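Local coordinates for protein 3-deoxy-manno-octulosonate cytidylyltransferase (Escherichia coli, PDB 1H7E) that catalyses the transfer of a cytidylyl group from CTP to the eight-carbon sugar KDO, giving CMP-KDO and diphosphate, probably activating the sugar for lipopolysaccharide synthesis, at residues A[90-96]-A[174-180]; A[98-102]-A[233-237]; A[102-106]-A[217-221]. The contacts are given in a common frame with arbitrary orientation. Residue numbers count along the deposited sequence, not the author numbering.

Contact 1: A[90-96]-A[174-180]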
loop_
_atom_site.group_PDB
_atom_site.type_symbol
_atom_site.label_atom_id
_atom_site.label_comp_id
_atom_site.label_asym_id
_atom_site.label_seq_id
_atom_site.Cartn_x
_atom_site.Cartn_y
_atom_site.Cartn_z
ATOM N N ASP A 90 -1.083 1.353 -28.872
ATOM C CA ASP A 90 -0.975 0.221 -27.967
ATOM C C ASP A 90 -0.688 0.775 -26.560
ATOM O O ASP A 90 -1.104 0.187 -25.568
ATOM C CB ASP A 90 0.178 -0.680 -28.393
ATOM C CG ASP A 90 -0.000 -1.230 -29.802
ATOM O OD1 ASP A 90 -1.092 -1.761 -30.086
ATOM O OD2 ASP A 90 0.940 -1.125 -30.624
ATOM N N ILE A 91 0.023 1.906 -26.502
ATOM C CA ILE A 91 0.410 2.552 -25.238
ATOM C C ILE A 91 0.100 4.037 -25.249
ATOM O O ILE A 91 0.517 4.750 -26.159
ATOM C CB ILE A 91 1.934 2.393 -24.985
ATOM C CG1 ILE A 91 2.290 0.907 -24.827
ATOM C CG2 ILE A 91 2.364 3.216 -23.760
ATOM C CD1 ILE A 91 3.762 0.617 -24.930
ATOM N N TYR A 92 -0.631 4.507 -24.240
ATOM C CA TYR A 92 -0.988 5.918 -24.133
ATOM C C TYR A 92 -0.283 6.510 -22.930
ATOM O O TYR A 92 -0.375 5.971 -21.825
ATOM C CB TYR A 92 -2.491 6.090 -23.920
ATOM C CG TYR A 92 -3.340 5.574 -25.061
ATOM C CD1 TYR A 92 -3.644 4.224 -25.165
ATOM C CD2 TYR A 92 -3.821 6.447 -26.048
ATOM C CE1 TYR A 92 -4.405 3.744 -26.232
ATOM C CE2 TYR A 92 -4.583 5.980 -27.120
ATOM C CZ TYR A 92 -4.868 4.632 -27.204
ATOM O OH TYR A 92 -5.620 4.144 -28.251
ATOM N N ILE A 93 0.407 7.619 -23.140
ATOM C CA ILE A 93 1.123 8.304 -22.068
ATOM C C ILE A 93 0.349 9.575 -21.794
ATOM O O ILE A 93 0.047 10.351 -22.708
ATOM C CB ILE A 93 2.565 8.639 -22.481
ATOM C CG1 ILE A 93 3.353 7.350 -22.662
ATOM C CG2 ILE A 93 3.240 9.547 -21.434
ATOM C CD1 ILE A 93 4.640 7.545 -23.404
ATOM N N ASN A 94 -0.008 9.780 -20.536
ATOM C CA ASN A 94 -0.766 10.955 -20.150
ATOM C C ASN A 94 0.176 11.904 -19.422
ATOM O O ASN A 94 0.675 11.569 -18.352
ATOM C CB ASN A 94 -1.900 10.525 -19.226
ATOM C CG ASN A 94 -3.054 11.499 -19.214
ATOM O OD1 ASN A 94 -3.546 11.910 -20.271
ATOM N ND2 ASN A 94 -3.531 11.842 -18.015
ATOM N N LEU A 95 0.484 13.034 -20.052
ATOM C CA LEU A 95 1.351 14.072 -19.490
ATOM C C LEU A 95 0.501 15.215 -18.993
ATOM O O LEU A 95 -0.487 15.560 -19.622
ATOM C CB LEU A 95 2.237 14.681 -20.568
ATOM C CG LEU A 95 3.492 13.999 -21.062
ATOM C CD1 LEU A 95 4.291 15.037 -21.848
ATOM C CD2 LEU A 95 4.309 13.506 -19.892
ATOM N N GLN A 96 0.931 15.882 -17.932
ATOM C CA GLN A 96 0.171 17.024 -17.425
ATOM C C GLN A 96 0.453 18.297 -18.241
ATOM O O GLN A 96 1.604 18.612 -18.539
ATOM C CB GLN A 96 0.457 17.228 -15.936
ATOM C CG GLN A 96 -0.042 16.061 -15.074
ATOM C CD GLN A 96 -1.433 15.580 -15.505
ATOM O OE1 GLN A 96 -2.419 16.317 -15.399
ATOM N NE2 GLN A 96 -1.506 14.352 -16.030
ATOM N N GLY A 174 2.883 12.653 -11.266
ATOM C CA GLY A 174 1.672 12.358 -12.024
ATOM C C GLY A 174 1.643 12.139 -13.524
ATOM O O GLY A 174 0.732 12.627 -14.193
ATOM N N ILE A 175 2.619 11.396 -14.034
ATOM C CA ILE A 175 2.720 11.042 -15.456
ATOM C C ILE A 175 2.476 9.546 -15.507
ATOM O O ILE A 175 3.119 8.787 -14.772
ATOM C CB ILE A 175 4.114 11.318 -16.000
ATOM C CG1 ILE A 175 4.363 12.826 -15.986
ATOM C CG2 ILE A 175 4.237 10.786 -17.419
ATOM C CD1 ILE A 175 5.755 13.193 -16.365
ATOM N N TYR A 176 1.571 9.124 -16.390
ATOM C CA TYR A 176 1.210 7.711 -16.507
ATOM C C TYR A 176 1.306 7.162 -17.922
ATOM O O TYR A 176 1.140 7.914 -18.882
ATOM C CB TYR A 176 -0.249 7.517 -16.099
ATOM C CG TYR A 176 -0.604 7.890 -14.683
ATOM C CD1 TYR A 176 -0.952 9.202 -14.356
ATOM C CD2 TYR A 176 -0.650 6.919 -13.682
ATOM C CE1 TYR A 176 -1.345 9.539 -13.056
ATOM C CE2 TYR A 176 -1.045 7.240 -12.381
ATOM C CZ TYR A 176 -1.391 8.543 -12.080
ATOM O OH TYR A 176 -1.816 8.853 -10.815
ATOM N N ALA A 177 1.588 5.864 -18.031
ATOM C CA ALA A 177 1.604 5.140 -19.313
ATOM C C ALA A 177 0.575 4.017 -19.096
ATOM O O ALA A 177 0.643 3.278 -18.105
ATOM C CB ALA A 177 2.977 4.548 -19.616
ATOM N N TYR A 178 -0.405 3.921 -19.987
ATOM C CA TYR A 178 -1.442 2.899 -19.885
ATOM C C TYR A 178 -1.466 2.043 -21.119
ATOM O O TYR A 178 -1.351 2.561 -22.216
ATOM C CB TYR A 178 -2.842 3.520 -19.828
ATOM C CG TYR A 178 -3.106 4.448 -18.680
ATOM C CD1 TYR A 178 -3.626 3.966 -17.475
ATOM C CD2 TYR A 178 -2.899 5.814 -18.809
ATOM C CE1 TYR A 178 -3.942 4.825 -16.437
ATOM C CE2 TYR A 178 -3.211 6.687 -17.759
ATOM C CZ TYR A 178 -3.734 6.176 -16.585
ATOM O OH TYR A 178 -4.072 7.021 -15.561
ATOM N N ARG A 179 -1.630 0.741 -20.930
ATOM C CA ARG A 179 -1.793 -0.200 -22.031
ATOM C C ARG A 179 -3.242 0.054 -22.522
ATOM O O ARG A 179 -4.128 0.440 -21.735
ATOM C CB ARG A 179 -1.701 -1.629 -21.509
ATOM C CG ARG A 179 -0.908 -2.547 -22.358
ATOM C CD ARG A 179 0.428 -2.762 -21.730
ATOM N NE ARG A 179 1.453 -3.014 -22.735
ATOM C CZ ARG A 179 2.756 -3.068 -22.477
ATOM N NH1 ARG A 179 3.200 -2.890 -21.227
ATOM N NH2 ARG A 179 3.617 -3.265 -23.475
ATOM N N ARG A 180 -3.483 -0.145 -23.819
ATOM C CA ARG A 180 -4.809 0.073 -24.399
ATOM C C ARG A 180 -5.938 -0.698 -23.691
ATOM O O ARG A 180 -7.010 -0.135 -23.410
ATOM C CB ARG A 180 -4.777 -0.279 -25.902
ATOM C CG ARG A 180 -6.076 0.007 -26.637
ATOM C CD ARG A 180 -5.938 -0.201 -28.154
ATOM N NE ARG A 180 -7.240 -0.144 -28.815
ATOM C CZ ARG A 180 -7.839 0.963 -29.255
ATOM N NH1 ARG A 180 -7.262 2.146 -29.139
ATOM N NH2 ARG A 180 -9.072 0.892 -29.744
#

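Contact 2: A[98-102]-A[233-237]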
loop_
_atom_site.group_PDB
_atom_site.type_symbol
_atom_site.label_atom_id
_atom_site.label_comp_id
_atom_site.label_asym_id
_atom_site.label_seq_id
_atom_site.Cartn_x
_atom_site.Cartn_y
_atom_site.Cartn_z
ATOM N N ASP A 98 0.355 21.237 -17.377
ATOM C CA ASP A 98 0.870 22.330 -16.540
ATOM C C ASP A 98 2.279 22.136 -15.949
ATOM O O ASP A 98 2.669 22.830 -15.003
ATOM C CB ASP A 98 -0.146 22.716 -15.438
ATOM C CG ASP A 98 -0.441 21.572 -14.458
ATOM O OD1 ASP A 98 0.128 20.467 -14.593
ATOM O OD2 ASP A 98 -1.256 21.785 -13.537
ATOM N N GLU A 99 3.039 21.196 -16.504
ATOM C CA GLU A 99 4.408 20.965 -16.053
ATOM C C GLU A 99 5.312 21.183 -17.271
ATOM O O GLU A 99 5.756 20.232 -17.926
ATOM C CB GLU A 99 4.574 19.550 -15.488
ATOM C CG GLU A 99 3.838 19.296 -14.173
ATOM C CD GLU A 99 3.960 17.840 -13.710
ATOM O OE1 GLU A 99 5.105 17.342 -13.601
ATOM O OE2 GLU A 99 2.915 17.186 -13.467
ATOM N N PRO A 100 5.606 22.455 -17.586
ATOM C CA PRO A 100 6.454 22.817 -18.734
ATOM C C PRO A 100 7.909 22.368 -18.649
ATOM O O PRO A 100 8.616 22.345 -19.652
ATOM C CB PRO A 100 6.357 24.345 -18.748
ATOM C CG PRO A 100 6.287 24.677 -17.280
ATOM C CD PRO A 100 5.275 23.649 -16.782
ATOM N N MET A 101 8.363 22.019 -17.452
ATOM C CA MET A 101 9.756 21.625 -17.279
ATOM C C MET A 101 10.021 20.126 -17.318
ATOM O O MET A 101 11.092 19.664 -16.918
ATOM C CB MET A 101 10.338 22.261 -16.016
ATOM C CG MET A 101 10.346 23.788 -16.095
ATOM S SD MET A 101 11.565 24.530 -15.029
ATOM C CE MET A 101 13.107 23.862 -15.782
ATOM N N ILE A 102 9.047 19.385 -17.840
ATOM C CA ILE A 102 9.131 17.940 -17.990
ATOM C C ILE A 102 10.406 17.569 -18.767
ATOM O O ILE A 102 10.763 18.242 -19.730
ATOM C CB ILE A 102 7.857 17.418 -18.752
ATOM C CG1 ILE A 102 7.965 15.928 -19.050
ATOM C CG2 ILE A 102 7.665 18.145 -20.081
ATOM C CD1 ILE A 102 7.992 15.084 -17.817
ATOM N N VAL A 233 9.613 29.267 -12.477
ATOM C CA VAL A 233 9.662 28.555 -13.745
ATOM C C VAL A 233 10.110 29.509 -14.864
ATOM O O VAL A 233 10.932 29.129 -15.700
ATOM C CB VAL A 233 8.302 27.894 -14.081
ATOM C CG1 VAL A 233 8.301 27.361 -15.513
ATOM C CG2 VAL A 233 8.046 26.748 -13.113
ATOM N N ARG A 234 9.610 30.748 -14.851
ATOM C CA ARG A 234 9.997 31.744 -15.861
ATOM C C ARG A 234 11.497 32.001 -15.805
ATOM O O ARG A 234 12.172 32.020 -16.843
ATOM C CB ARG A 234 9.245 33.066 -15.680
ATOM C CG ARG A 234 7.858 33.070 -16.299
ATOM C CD ARG A 234 7.260 34.458 -16.309
ATOM N NE ARG A 234 5.987 34.474 -17.020
ATOM C CZ ARG A 234 4.804 34.643 -16.435
ATOM N NH1 ARG A 234 4.733 34.812 -15.120
ATOM N NH2 ARG A 234 3.688 34.637 -17.160
ATOM N N ALA A 235 12.014 32.169 -14.587
ATOM C CA ALA A 235 13.441 32.406 -14.372
ATOM C C ALA A 235 14.272 31.167 -14.741
ATOM O O ALA A 235 15.315 31.276 -15.404
ATOM C CB ALA A 235 13.694 32.803 -12.911
ATOM N N LEU A 236 13.777 29.998 -14.331
ATOM C CA LEU A 236 14.430 28.708 -14.571
ATOM C C LEU A 236 14.462 28.309 -16.050
ATOM O O LEU A 236 15.456 27.749 -16.530
ATOM C CB LEU A 236 13.729 27.624 -13.739
ATOM C CG LEU A 236 14.505 26.826 -12.678
ATOM C CD1 LEU A 236 15.705 27.608 -12.134
ATOM C CD2 LEU A 236 13.548 26.435 -11.558
ATOM N N MET A 237 13.373 28.608 -16.762
ATOM C CA MET A 237 13.260 28.298 -18.187
ATOM C C MET A 237 14.136 29.245 -19.006
ATOM O O MET A 237 14.672 28.844 -20.041
ATOM C CB MET A 237 11.805 28.413 -18.653
ATOM C CG MET A 237 11.472 27.597 -19.899
ATOM S SD MET A 237 10.729 26.004 -19.483
ATOM C CE MET A 237 9.049 26.487 -19.251
#

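Contact 3: A[102-106]-A[217-221]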
loop_
_atom_site.group_PDB
_atom_site.type_symbol
_atom_site.label_atom_id
_atom_site.label_comp_id
_atom_site.label_asym_id
_atom_site.label_seq_id
_atom_site.Cartn_x
_atom_site.Cartn_y
_atom_site.Cartn_z
ATOM N N ILE A 102 9.047 19.385 -17.840
ATOM C CA ILE A 102 9.131 17.940 -17.990
ATOM C C ILE A 102 10.406 17.569 -18.767
ATOM O O ILE A 102 10.763 18.242 -19.730
ATOM C CB ILE A 102 7.857 17.418 -18.752
ATOM C CG1 ILE A 102 7.965 15.928 -19.050
ATOM C CG2 ILE A 102 7.665 18.145 -20.081
ATOM C CD1 ILE A 102 7.992 15.084 -17.817
ATOM N N ARG A 103 11.134 16.556 -18.303
ATOM C CA ARG A 103 12.339 16.107 -18.999
ATOM C C ARG A 103 12.004 14.952 -19.936
ATOM O O ARG A 103 11.540 13.912 -19.490
ATOM C CB ARG A 103 13.409 15.611 -18.022
ATOM C CG ARG A 103 14.071 16.683 -17.171
ATOM C CD ARG A 103 15.205 16.064 -16.342
ATOM N NE ARG A 103 14.689 15.083 -15.385
ATOM C CZ ARG A 103 14.470 15.326 -14.093
ATOM N NH1 ARG A 103 14.733 16.523 -13.568
ATOM N NH2 ARG A 103 13.914 14.387 -13.344
ATOM N N PRO A 104 12.249 15.117 -21.249
ATOM C CA PRO A 104 11.972 14.068 -22.236
ATOM C C PRO A 104 12.531 12.697 -21.868
ATOM O O PRO A 104 11.898 11.667 -22.143
ATOM C CB PRO A 104 12.642 14.617 -23.495
ATOM C CG PRO A 104 12.363 16.083 -23.382
ATOM C CD PRO A 104 12.655 16.371 -21.918
ATOM N N ARG A 105 13.708 12.679 -21.245
ATOM C CA ARG A 105 14.356 11.425 -20.846
ATOM C C ARG A 105 13.540 10.639 -19.817
ATOM O O ARG A 105 13.563 9.414 -19.810
ATOM C CB ARG A 105 15.769 11.704 -20.305
ATOM C CG ARG A 105 16.931 11.086 -21.132
ATOM C CD ARG A 105 16.858 11.359 -22.667
ATOM N NE ARG A 105 17.009 12.771 -23.049
ATOM C CZ ARG A 105 16.480 13.324 -24.145
ATOM N NH1 ARG A 105 15.758 12.596 -24.990
ATOM N NH2 ARG A 105 16.643 14.619 -24.383
ATOM N N ASP A 106 12.799 11.340 -18.968
ATOM C CA ASP A 106 11.971 10.668 -17.958
ATOM C C ASP A 106 10.798 9.941 -18.602
ATOM O O ASP A 106 10.391 8.871 -18.135
ATOM C CB ASP A 106 11.441 11.662 -16.919
ATOM C CG ASP A 106 12.536 12.231 -16.035
ATOM O OD1 ASP A 106 13.668 11.693 -16.030
ATOM O OD2 ASP A 106 12.245 13.226 -15.347
ATOM N N VAL A 217 13.082 8.466 -10.768
ATOM C CA VAL A 217 13.890 9.405 -11.556
ATOM C C VAL A 217 14.422 10.491 -10.615
ATOM O O VAL A 217 14.110 10.475 -9.423
ATOM C CB VAL A 217 13.078 10.060 -12.707
ATOM C CG1 VAL A 217 12.613 8.990 -13.682
ATOM C CG2 VAL A 217 11.911 10.882 -12.164
ATOM N N ALA A 218 15.228 11.422 -11.134
ATOM C CA ALA A 218 15.778 12.517 -10.318
ATOM C C ALA A 218 14.681 13.540 -9.975
ATOM O O ALA A 218 13.631 13.556 -10.624
ATOM C CB ALA A 218 16.915 13.187 -11.061
ATOM N N ALA A 219 14.899 14.361 -8.942
ATOM C CA ALA A 219 13.913 15.373 -8.555
ATOM C C ALA A 219 13.554 16.202 -9.792
ATOM O O ALA A 219 14.438 16.684 -10.500
ATOM C CB ALA A 219 14.466 16.274 -7.445
ATOM N N THR A 220 12.262 16.320 -10.075
ATOM C CA THR A 220 11.798 17.056 -11.242
ATOM C C THR A 220 11.767 18.565 -11.006
ATOM O O THR A 220 12.090 19.036 -9.911
ATOM C CB THR A 220 10.398 16.560 -11.695
ATOM O OG1 THR A 220 9.464 16.717 -10.621
ATOM C CG2 THR A 220 10.450 15.080 -12.120
ATOM N N GLY A 221 11.426 19.313 -12.056
ATOM C CA GLY A 221 11.346 20.763 -11.964
ATOM C C GLY A 221 10.028 21.199 -11.353
ATOM O O GLY A 221 9.066 20.433 -11.363
HETATM O O HOH W 1 15.739 11.878 -13.969
#

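Contact 1: A[90-96]-A[174-180]
Strands 91-94 and 174-179 run antiparallel at 163°, their axes 4.6 Å apart at closest. Backbone hydrogen bonds at Tyr92-Tyr178 (Tyr92 N to Tyr178 O 2.9 Å, Tyr178 N to Tyr92 O 2.8 Å) and Asn94-Tyr176 (Asn94 N to Tyr176 O 2.7 Å) set the register. On one face the small Ala177 leaves a hollow between the isoleucines: its CB meets Ile93 CG1 at 4.2 Å and Ile91 CG2 at 4.4 Å, and Leu110 and Met114 of helix 104-116 touch Ala177 there. Beyond it Ile175 CG2 touches Leu95 CD2 at 3.7 Å. The other face carries the rings of Tyr92, Tyr176 and Tyr178 beside Asn94. The Tyr178 ring edge lies against Asn94, CE2 to CB 4.3 Å, and helix 76-86 covers both. Tyr92 OH, hydrogen-bonded to Val87 O, also receives a weak hydrogen bond from Arg180 NH1 at 2.7 Å. Helices thus pack on both faces of this pair, whose antiparallel strand 169-179 interrupts an otherwise largely parallel sheet, the α/β/α sandwich of the GT-A-type nucleotidyltransferase fold.

Contact 2: A[98-102]-A[233-237]
A type I beta turn from Glu99 to Ile102, closed by a weak hydrogen bond from Ile102 N to Glu99 O at 3.4 Å, faces one side of helix 227-243. The backbones stay well separated, the nearest CA atoms being those of Met101 and Met237 at 7.6 Å, so side chains bridge the gap. Pro100 and Met101, the two central residues of the turn, both point their CA-to-CB bonds toward the helix, where Val233, Leu236 and Met237, spaced i, i+3, i+4, form one apolar stripe. Pro100 sits against two of them: its CG is 3.8 Å from Val233 CG1 and its CB 3.5 Å from Met237 CE. Met101 reaches farther, its SD lying 4.0 Å from Leu236 CB and its CG 4.1 Å from Met237 SD and 4.2 Å from Val233 CG1. Met29 and His32 of helix 29-38 and Ile24 also touch Pro100, burying it. The turn thus joins the C-terminal helix to the loop between strand 91-94 and helix 104-116 of the nucleotidyltransferase fold.

Contact 3: A[102-106]-A[217-221]
Arg103, at the N-cap position of helix 104-116, extends its side chain across to the loop that follows strand 212-216 and supplies both direct hydrogen bonds of this contact. Two neighbouring carbonyls receive them: NH1 donates to Ala219 O at 3.1 Å with a nearly straight angle of 168°, and NH2 donates to Ala218 O at 2.9 Å with a more bent 140°. Both oxygens lie near the guanidinium plane, at its edge, so the planar group meets successive peptides of the loop with two different nitrogens. NH2 has a second role within its own segment, in a salt bridge to Asp106 with NH2 2.9 Å from OD2; the hydrogen bond in this pair is weak, at 125°. The other carboxylate oxygen, OD1, accepts a hydrogen bond from a water at 2.9 Å, which in turn accepts one from Ala218 N at 2.9 Å, so the water bridges the segments. Ala218 therefore has its carbonyl satisfied by Arg103 and its amide by the water. At the helix start Asp106 N donates to Arg103 O at 2.9 Å, an i+3 to i hydrogen bond. Apolar groups flank the polar atoms: Val217 CG1 lies 3.7 Å from Asp106 OD1, and Thr220 CG2 is 3.7 Å from Arg103 NH2. Leu125 of strand 122-129 touches both Asp106 and Val217. The loop thus offers backbone acceptors and a bridged amide, while the charge of Arg103 is balanced locally by Asp106, so the link depends on the course of the loop backbone more than on the identity of the two alanine side chains.

How the contacts relate
Contacts 2 and 3 branch from one continuous run, sharing Ile102, and their centres lie about 12 Å apart; contact 1 is about 16 Å from the centre of contact 3 and about 21 Å from that of contact 2. In chain order, segments 90-96, 98-102 and 102-106 come first, followed by 174-180, 217-221 and 233-237, so contact 1 crosses the other two. Ile102 also packs on strand 169-179, its CD1 lying 3.3 Å from Ile175 CD1. The path from strand 91-94 in the central sheet to helix 104-116 is thus tied successively to the neighbouring strand, the C-terminal helix and the loop leading towards that helix, joining sheet and C-terminal region in one subunit.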